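Local coordinates for protein dehydrogenase (Sinorhizobium meliloti, PDB 3UOE) that probably catalyses an oxidation-reduction reaction, as a member of the malate/L-lactate dehydrogenase (LDH2/MDH2) family, at residues S98-V112 and T127-M140. Sequence-based numbering, arbitrary orientation.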
ATOM      1  N   SER A  98     -14.885  14.579  -6.218  1.00  8.66           N
ATOM      2  CA  SER A  98     -14.301  13.753  -5.157  1.00  8.77           C
ATOM      3  C   SER A  98     -12.832  14.058  -4.892  1.00  8.71           C
ATOM      4  O   SER A  98     -12.161  13.322  -4.167  1.00  8.08           O
ATOM      5  CB  SER A  98     -14.461  12.259  -5.472  1.00  7.79           C
ATOM      6  OG  SER A  98     -15.819  11.896  -5.557  1.00  8.62           O
ATOM      7  N   PHE A  99     -12.336  15.147  -5.468  1.00  8.03           N
ATOM      8  CA  PHE A  99     -10.905  15.413  -5.442  1.00  7.27           C
ATOM      9  C   PHE A  99     -10.604  16.799  -4.893  1.00  7.96           C
ATOM     10  O   PHE A  99     -10.878  17.809  -5.549  1.00  7.16           O
ATOM     11  CB  PHE A  99     -10.303  15.254  -6.843  1.00  6.69           C
ATOM     12  CG  PHE A  99      -8.791  15.176  -6.854  1.00  8.44           C
ATOM     13  CD1 PHE A  99      -8.017  16.279  -6.488  1.00  7.54           C
ATOM     14  CD2 PHE A  99      -8.146  14.007  -7.243  1.00  7.60           C
ATOM     15  CE1 PHE A  99      -6.633  16.214  -6.502  1.00  7.00           C
ATOM     16  CE2 PHE A  99      -6.762  13.931  -7.259  1.00  7.54           C
ATOM     17  CZ  PHE A  99      -6.000  15.043  -6.885  1.00  7.50           C
ATOM     18  N   LEU A 100     -10.029  16.835  -3.693  1.00  6.57           N
ATOM     19  CA  LEU A 100      -9.675  18.089  -3.037  1.00  7.53           C
ATOM     20  C   LEU A 100      -8.179  18.350  -3.205  1.00  8.71           C
ATOM     21  O   LEU A 100      -7.344  17.570  -2.745  1.00  6.19           O
ATOM     22  CB  LEU A 100      -9.996  18.018  -1.545  1.00  7.38           C
ATOM     23  CG  LEU A 100     -10.499  19.224  -0.741  1.00 11.46           C
ATOM     24  CD1 LEU A 100      -9.738  19.303   0.583  1.00  8.92           C
ATOM     25  CD2 LEU A 100     -10.417  20.543  -1.473  1.00  9.43           C
ATOM     26  N   SER A 101      -7.852  19.453  -3.863  1.00  7.85           N
ATOM     27  CA  SER A 101      -6.475  19.902  -3.983  1.00  7.80           C
ATOM     28  C   SER A 101      -6.167  20.921  -2.894  1.00  7.88           C
ATOM     29  O   SER A 101      -6.837  21.948  -2.792  1.00  9.86           O
ATOM     30  CB  SER A 101      -6.255  20.536  -5.353  1.00  7.15           C
ATOM     31  OG  SER A 101      -4.936  21.020  -5.458  1.00 11.21           O
ATOM     32  N   VAL A 102      -5.155  20.647  -2.080  1.00  6.89           N
ATOM     33  CA  VAL A 102      -4.850  21.518  -0.950  1.00  6.55           C
ATOM     34  C   VAL A 102      -3.474  22.139  -1.083  1.00  6.18           C
ATOM     35  O   VAL A 102      -2.471  21.442  -1.217  1.00  6.08           O
ATOM     36  CB  VAL A 102      -4.932  20.770   0.424  1.00  6.65           C
ATOM     37  CG1 VAL A 102      -4.665  21.730   1.582  1.00  5.27           C
ATOM     38  CG2 VAL A 102      -6.276  20.109   0.600  1.00  6.53           C
ATOM     39  N   ASP A 103      -3.438  23.462  -1.061  1.00  6.72           N
ATOM     40  CA  ASP A 103      -2.193  24.189  -0.867  1.00  7.36           C
ATOM     41  C   ASP A 103      -2.022  24.405   0.635  1.00  6.98           C
ATOM     42  O   ASP A 103      -2.820  25.103   1.257  1.00  6.54           O
ATOM     43  CB  ASP A 103      -2.247  25.530  -1.599  1.00  7.22           C
ATOM     44  CG  ASP A 103      -1.002  26.366  -1.382  1.00  8.40           C
ATOM     45  OD1 ASP A 103      -0.159  25.994  -0.537  1.00  7.77           O
ATOM     46  OD2 ASP A 103      -0.864  27.403  -2.065  1.00 13.62           O
ATOM     47  N   GLY A 104      -0.988  23.796   1.215  1.00  7.29           N
ATOM     48  CA  GLY A 104      -0.751  23.865   2.650  1.00  5.67           C
ATOM     49  C   GLY A 104      -0.384  25.245   3.168  1.00  6.36           C
ATOM     50  O   GLY A 104      -0.504  25.516   4.370  1.00  6.35           O
ATOM     51  N   GLU A 105       0.058  26.123   2.268  1.00  5.54           N
ATOM     52  CA  GLU A 105       0.452  27.485   2.633  1.00  6.75           C
ATOM     53  C   GLU A 105       1.519  27.486   3.722  1.00  7.48           C
ATOM     54  O   GLU A 105       1.544  28.372   4.576  1.00  7.31           O
ATOM     55  CB  GLU A 105      -0.766  28.326   3.070  1.00  7.74           C
ATOM     56  CG  GLU A 105      -1.784  28.601   1.941  1.00  8.55           C
ATOM     57  CD  GLU A 105      -3.063  29.303   2.412  1.00 14.93           C
ATOM     58  OE1 GLU A 105      -3.145  29.708   3.597  1.00 15.29           O
ATOM     59  OE2 GLU A 105      -4.000  29.450   1.590  1.00 21.30           O
ATOM     60  N   ARG A 106       2.383  26.471   3.687  1.00  8.02           N
ATOM     61  CA  ARG A 106       3.509  26.371   4.611  1.00  7.91           C
ATOM     62  C   ARG A 106       3.042  26.061   6.037  1.00  7.59           C
ATOM     63  O   ARG A 106       3.788  26.245   6.997  1.00  6.53           O
ATOM     64  CB  ARG A 106       4.326  27.673   4.560  1.00  9.80           C
ATOM     65  CG  ARG A 106       5.045  27.864   3.225  1.00 10.66           C
ATOM     66  CD  ARG A 106       5.288  29.329   2.816  1.00 12.49           C
ATOM     67  NE  ARG A 106       4.937  30.320   3.830  1.00 13.45           N
ATOM     68  CZ  ARG A 106       3.874  31.116   3.738  1.00 18.35           C
ATOM     69  NH1 ARG A 106       3.067  31.029   2.679  1.00 13.95           N
ATOM     70  NH2 ARG A 106       3.610  31.994   4.703  1.00 17.23           N
ATOM     71  N   GLY A 107       1.799  25.595   6.167  1.00  6.24           N
ATOM     72  CA  GLY A 107       1.221  25.336   7.470  1.00  5.23           C
ATOM     73  C   GLY A 107       1.821  24.134   8.168  1.00  5.86           C
ATOM     74  O   GLY A 107       2.584  23.361   7.575  1.00  5.69           O
ATOM     75  N   LEU A 108       1.488  23.987   9.445  1.00  5.68           N
ATOM     76  CA  LEU A 108       1.908  22.829  10.211  1.00  5.00           C
ATOM     77  C   LEU A 108       1.196  21.627   9.624  1.00  5.97           C
ATOM     78  O   LEU A 108       0.012  21.704   9.304  1.00  5.17           O
ATOM     79  CB  LEU A 108       1.529  23.003  11.673  1.00  4.76           C
ATOM     80  CG  LEU A 108       2.201  24.175  12.373  1.00  5.51           C
ATOM     81  CD1 LEU A 108       1.751  24.248  13.834  1.00  5.50           C
ATOM     82  CD2 LEU A 108       3.722  24.048  12.283  1.00  6.78           C
ATOM     83  N   GLY A 109       1.915  20.520   9.472  1.00  6.12           N
ATOM     84  CA  GLY A 109       1.345  19.331   8.852  1.00  7.13           C
ATOM     85  C   GLY A 109       0.010  18.868   9.424  1.00  7.29           C
ATOM     86  O   GLY A 109      -0.984  18.781   8.710  1.00  7.67           O
ATOM     87  N   PRO A 110      -0.014  18.534  10.717  1.00  7.16           N
ATOM     88  CA  PRO A 110      -1.225  17.995  11.348  1.00  8.48           C
ATOM     89  C   PRO A 110      -2.420  18.948  11.268  1.00  7.37           C
ATOM     90  O   PRO A 110      -3.560  18.497  11.164  1.00  6.96           O
ATOM     91  CB  PRO A 110      -0.803  17.803  12.807  1.00  5.51           C
ATOM     92  CG  PRO A 110       0.659  17.633  12.749  1.00  7.86           C
ATOM     93  CD  PRO A 110       1.148  18.492  11.617  1.00  6.65           C
ATOM     94  N   VAL A 111      -2.159  20.249  11.333  1.00  7.39           N
ATOM     95  CA  VAL A 111      -3.235  21.238  11.229  1.00  8.05           C
ATOM     96  C   VAL A 111      -3.857  21.198   9.836  1.00  7.65           C
ATOM     97  O   VAL A 111      -5.077  21.322   9.676  1.00  9.11           O
ATOM     98  CB  VAL A 111      -2.721  22.671  11.499  1.00  8.25           C
ATOM     99  CG1 VAL A 111      -3.834  23.704  11.274  1.00  6.69           C
ATOM    100  CG2 VAL A 111      -2.130  22.775  12.912  1.00  7.69           C
ATOM    101  N   VAL A 112      -3.009  21.046   8.826  1.00  6.30           N
ATOM    102  CA  VAL A 112      -3.481  21.061   7.451  1.00  7.75           C
ATOM    103  C   VAL A 112      -4.177  19.736   7.147  1.00  7.05           C
ATOM    104  O   VAL A 112      -5.232  19.716   6.530  1.00  6.81           O
ATOM    105  CB  VAL A 112      -2.323  21.322   6.447  1.00  6.93           C
ATOM    106  CG1 VAL A 112      -2.755  20.968   5.020  1.00  5.52           C
ATOM    107  CG2 VAL A 112      -1.859  22.783   6.523  1.00  5.46           C
ATOM    108  N   THR A 127     -20.408  11.041  -2.034  1.00 11.40           N
ATOM    109  CA  THR A 127     -19.468  10.454  -2.993  1.00 10.04           C
ATOM    110  C   THR A 127     -19.013   9.038  -2.661  1.00 10.05           C
ATOM    111  O   THR A 127     -18.712   8.266  -3.574  1.00  8.23           O
ATOM    112  CB  THR A 127     -18.233  11.353  -3.212  1.00 10.44           C
ATOM    113  OG1 THR A 127     -17.462  11.416  -2.003  1.00 11.21           O
ATOM    114  CG2 THR A 127     -18.666  12.769  -3.643  1.00  9.77           C
ATOM    115  N   GLY A 128     -18.968   8.713  -1.363  1.00 10.64           N
ATOM    116  CA  GLY A 128     -18.533   7.410  -0.875  1.00  7.45           C
ATOM    117  C   GLY A 128     -17.016   7.262  -0.830  1.00  9.60           C
ATOM    118  O   GLY A 128     -16.471   6.532  -0.004  1.00 10.08           O
ATOM    119  N   LEU A 129     -16.337   7.965  -1.729  1.00 10.35           N
ATOM    120  CA  LEU A 129     -14.878   7.945  -1.815  1.00 10.77           C
ATOM    121  C   LEU A 129     -14.411   9.358  -2.137  1.00  9.75           C
ATOM    122  O   LEU A 129     -14.992  10.029  -2.992  1.00 12.09           O
ATOM    123  CB  LEU A 129     -14.428   6.970  -2.907  1.00  7.26           C
ATOM    124  CG  LEU A 129     -13.019   7.044  -3.506  1.00 15.50           C
ATOM    125  CD1 LEU A 129     -11.986   6.293  -2.664  1.00 12.81           C
ATOM    126  CD2 LEU A 129     -13.018   6.491  -4.940  1.00 11.99           C
ATOM    127  N   ALA A 130     -13.376   9.815  -1.447  1.00  7.26           N
ATOM    128  CA  ALA A 130     -12.822  11.134  -1.708  1.00  7.83           C
ATOM    129  C   ALA A 130     -11.339  11.173  -1.386  1.00  7.27           C
ATOM    130  O   ALA A 130     -10.840  10.390  -0.578  1.00  6.82           O
ATOM    131  CB  ALA A 130     -13.563  12.198  -0.919  1.00  9.45           C
ATOM    132  N   ILE A 131     -10.635  12.096  -2.020  1.00  5.95           N
ATOM    133  CA  ILE A 131      -9.211  12.227  -1.793  1.00  7.40           C
ATOM    134  C   ILE A 131      -8.810  13.683  -1.618  1.00  6.35           C
ATOM    135  O   ILE A 131      -9.299  14.559  -2.326  1.00  6.08           O
ATOM    136  CB  ILE A 131      -8.405  11.628  -2.965  1.00  7.83           C
ATOM    137  CG1 ILE A 131      -6.902  11.750  -2.699  1.00  7.77           C
ATOM    138  CG2 ILE A 131      -8.806  12.308  -4.285  1.00  6.84           C
ATOM    139  CD1 ILE A 131      -6.039  10.793  -3.537  1.00  9.95           C
ATOM    140  N   ALA A 132      -7.923  13.927  -0.663  1.00  5.15           N
ATOM    141  CA  ALA A 132      -7.270  15.214  -0.533  1.00  6.62           C
ATOM    142  C   ALA A 132      -5.768  15.069  -0.815  1.00  6.84           C
ATOM    143  O   ALA A 132      -5.074  14.224  -0.224  1.00  6.23           O
ATOM    144  CB  ALA A 132      -7.524  15.813   0.856  1.00  7.66           C
ATOM    145  N   ALA A 133      -5.282  15.883  -1.745  1.00  5.48           N
ATOM    146  CA  ALA A 133      -3.889  15.846  -2.153  1.00  5.61           C
ATOM    147  C   ALA A 133      -3.223  17.145  -1.734  1.00  6.16           C
ATOM    148  O   ALA A 133      -3.531  18.213  -2.269  1.00  6.01           O
ATOM    149  CB  ALA A 133      -3.779  15.636  -3.660  1.00  4.96           C
ATOM    150  N   ILE A 134      -2.302  17.035  -0.780  1.00  6.60           N
ATOM    151  CA  ILE A 134      -1.705  18.186  -0.110  1.00  5.78           C
ATOM    152  C   ILE A 134      -0.282  18.455  -0.566  1.00  6.37           C
ATOM    153  O   ILE A 134       0.528  17.537  -0.674  1.00  6.14           O
ATOM    154  CB  ILE A 134      -1.654  17.965   1.427  1.00  7.96           C
ATOM    155  CG1 ILE A 134      -3.046  17.653   1.984  1.00  6.58           C
ATOM    156  CG2 ILE A 134      -1.030  19.163   2.131  1.00  5.14           C
ATOM    157  CD1 ILE A 134      -3.005  16.887   3.294  1.00  6.41           C
ATOM    158  N   ARG A 135       0.016  19.724  -0.817  1.00  5.90           N
ATOM    159  CA  ARG A 135       1.370  20.166  -1.113  1.00  5.52           C
ATOM    160  C   ARG A 135       1.679  21.335  -0.189  1.00  5.62           C
ATOM    161  O   ARG A 135       0.785  21.847   0.481  1.00  5.84           O
ATOM    162  CB  ARG A 135       1.499  20.599  -2.581  1.00  4.94           C
ATOM    163  CG  ARG A 135       0.739  21.877  -2.924  1.00  5.86           C
ATOM    164  CD  ARG A 135       0.575  22.050  -4.430  1.00  5.92           C
ATOM    165  NE  ARG A 135      -0.060  23.317  -4.778  1.00  8.03           N
ATOM    166  CZ  ARG A 135      -1.377  23.509  -4.867  1.00  9.59           C
ATOM    167  NH1 ARG A 135      -2.226  22.512  -4.630  1.00  8.18           N
ATOM    168  NH2 ARG A 135      -1.851  24.709  -5.186  1.00 12.34           N
ATOM    169  N   ASN A 136       2.944  21.742  -0.141  1.00  7.05           N
ATOM    170  CA  ASN A 136       3.340  22.941   0.591  1.00  6.20           C
ATOM    171  C   ASN A 136       2.859  22.925   2.043  1.00  5.80           C
ATOM    172  O   ASN A 136       2.391  23.943   2.568  1.00  5.95           O
ATOM    173  CB  ASN A 136       2.834  24.189  -0.146  1.00  6.38           C
ATOM    174  CG  ASN A 136       3.558  25.465   0.272  1.00  7.41           C
ATOM    175  OD1 ASN A 136       4.713  25.436   0.690  1.00  5.90           O
ATOM    176  ND2 ASN A 136       2.874  26.598   0.144  1.00  7.74           N
ATOM    177  N   ALA A 137       2.969  21.759   2.678  1.00  5.42           N
ATOM    178  CA  ALA A 137       2.727  21.608   4.114  1.00  5.14           C
ATOM    179  C   ALA A 137       3.953  21.002   4.798  1.00  5.36           C
ATOM    180  O   ALA A 137       4.728  20.297   4.172  1.00  5.30           O
ATOM    181  CB  ALA A 137       1.501  20.738   4.368  1.00  3.65           C
ATOM    182  N   ASN A 138       4.115  21.269   6.090  1.00  5.14           N
ATOM    183  CA  ASN A 138       5.217  20.703   6.842  1.00  4.71           C
ATOM    184  C   ASN A 138       4.962  19.270   7.271  1.00  5.20           C
ATOM    185  O   ASN A 138       3.924  18.683   6.986  1.00  4.43           O
ATOM    186  CB  ASN A 138       5.559  21.552   8.073  1.00  5.99           C
ATOM    187  CG  ASN A 138       6.327  22.810   7.718  1.00  8.00           C
ATOM    188  OD1 ASN A 138       7.562  22.842   7.793  1.00  7.35           O
ATOM    189  ND2 ASN A 138       5.602  23.854   7.321  1.00  6.75           N
ATOM    190  N   HIS A 139       5.942  18.728   7.977  1.00  6.86           N
ATOM    191  CA  HIS A 139       6.016  17.308   8.278  1.00  7.92           C
ATOM    192  C   HIS A 139       4.785  16.853   9.044  1.00  7.31           C
ATOM    193  O   HIS A 139       4.326  17.535   9.962  1.00  7.39           O
ATOM    194  CB  HIS A 139       7.297  17.031   9.073  1.00  7.50           C
ATOM    195  CG  HIS A 139       7.626  15.580   9.206  1.00  9.08           C
ATOM    196  ND1 HIS A 139       7.353  14.857  10.346  1.00  8.00           N
ATOM    197  CD2 HIS A 139       8.220  14.717   8.349  1.00 10.31           C
ATOM    198  CE1 HIS A 139       7.757  13.612  10.182  1.00  7.73           C
ATOM    199  NE2 HIS A 139       8.279  13.498   8.977  1.00  8.01           N
HETATM  200  N   MSE A 140       4.265  15.692   8.656  1.00  7.11           N
HETATM  201  CA  MSE A 140       2.998  15.174   9.163  1.00  8.10           C
HETATM  202  C   MSE A 140       3.138  14.414  10.473  1.00  7.83           C
HETATM  203  O   MSE A 140       2.147  14.128  11.150  1.00  6.93           O
HETATM  204  CB  MSE A 140       2.386  14.231   8.126  1.00  7.48           C
HETATM  205  CG  MSE A 140       1.890  14.950   6.906  1.00  9.05           C
HETATM  206 SE   MSE A 140       0.417  16.114   7.424  1.00 25.93          SE
HETATM  207  CE  MSE A 140       0.603  17.458   5.990  1.00  8.44           C
TER
HETATM  208  O   HOH W   1       3.794  29.349  -0.041  1.00 16.08           O
HETATM  209  O   HOH W   2       4.290  20.212  11.111  1.00  8.29           O
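Thr127 sets its CB 3.4 Å from Ser98 OG, a hydroxyl hydrogen-bonded to Ser98 of the second subunit, where a beta-alpha-beta unit comes to its second strand. Strands 99-105 and 129-135 run parallel, joined by the helix that starts at Gly109. Ile131 illustrates the parallel ladder: its N bonds to Ser98 O and its O receives Leu100 N, while its CG2 lies obliquely 3.5 Å from Phe99 CD2. Ala133 repeats the pattern with Leu100 and Val102, its methyl meeting the far end of the same ring. On the face that carries Leu100 and Val102, Ile134 packs CG1 against Val102 CB and slides CG2 past Val112 CG1 of the helix (3.8 Å). Arg135 lays one guanidinium face over Asp103 CB; Asp103 OD2 stays 4.2 Å from Arg135 NH2, well out of the guanidinium plane, so the charges are near without a salt bridge. With CG anti to the backbone N (chi1 -161°), Asn136 lies alongside Asp103, amide and carboxylate planes 40° apart; Asn136 ND2 reaches the syn lone pair of Asp103 OD1 at 3.2 Å, and that oxygen also accepts Glu105 N in an Asx turn. Asn138 grips Gly107 O twice, through N and ND2, while OD1 takes Arg78. Last, selenomethionine Met140, bent at chi2 (-65°), brings SE to 3.3 Å from Gly109 O.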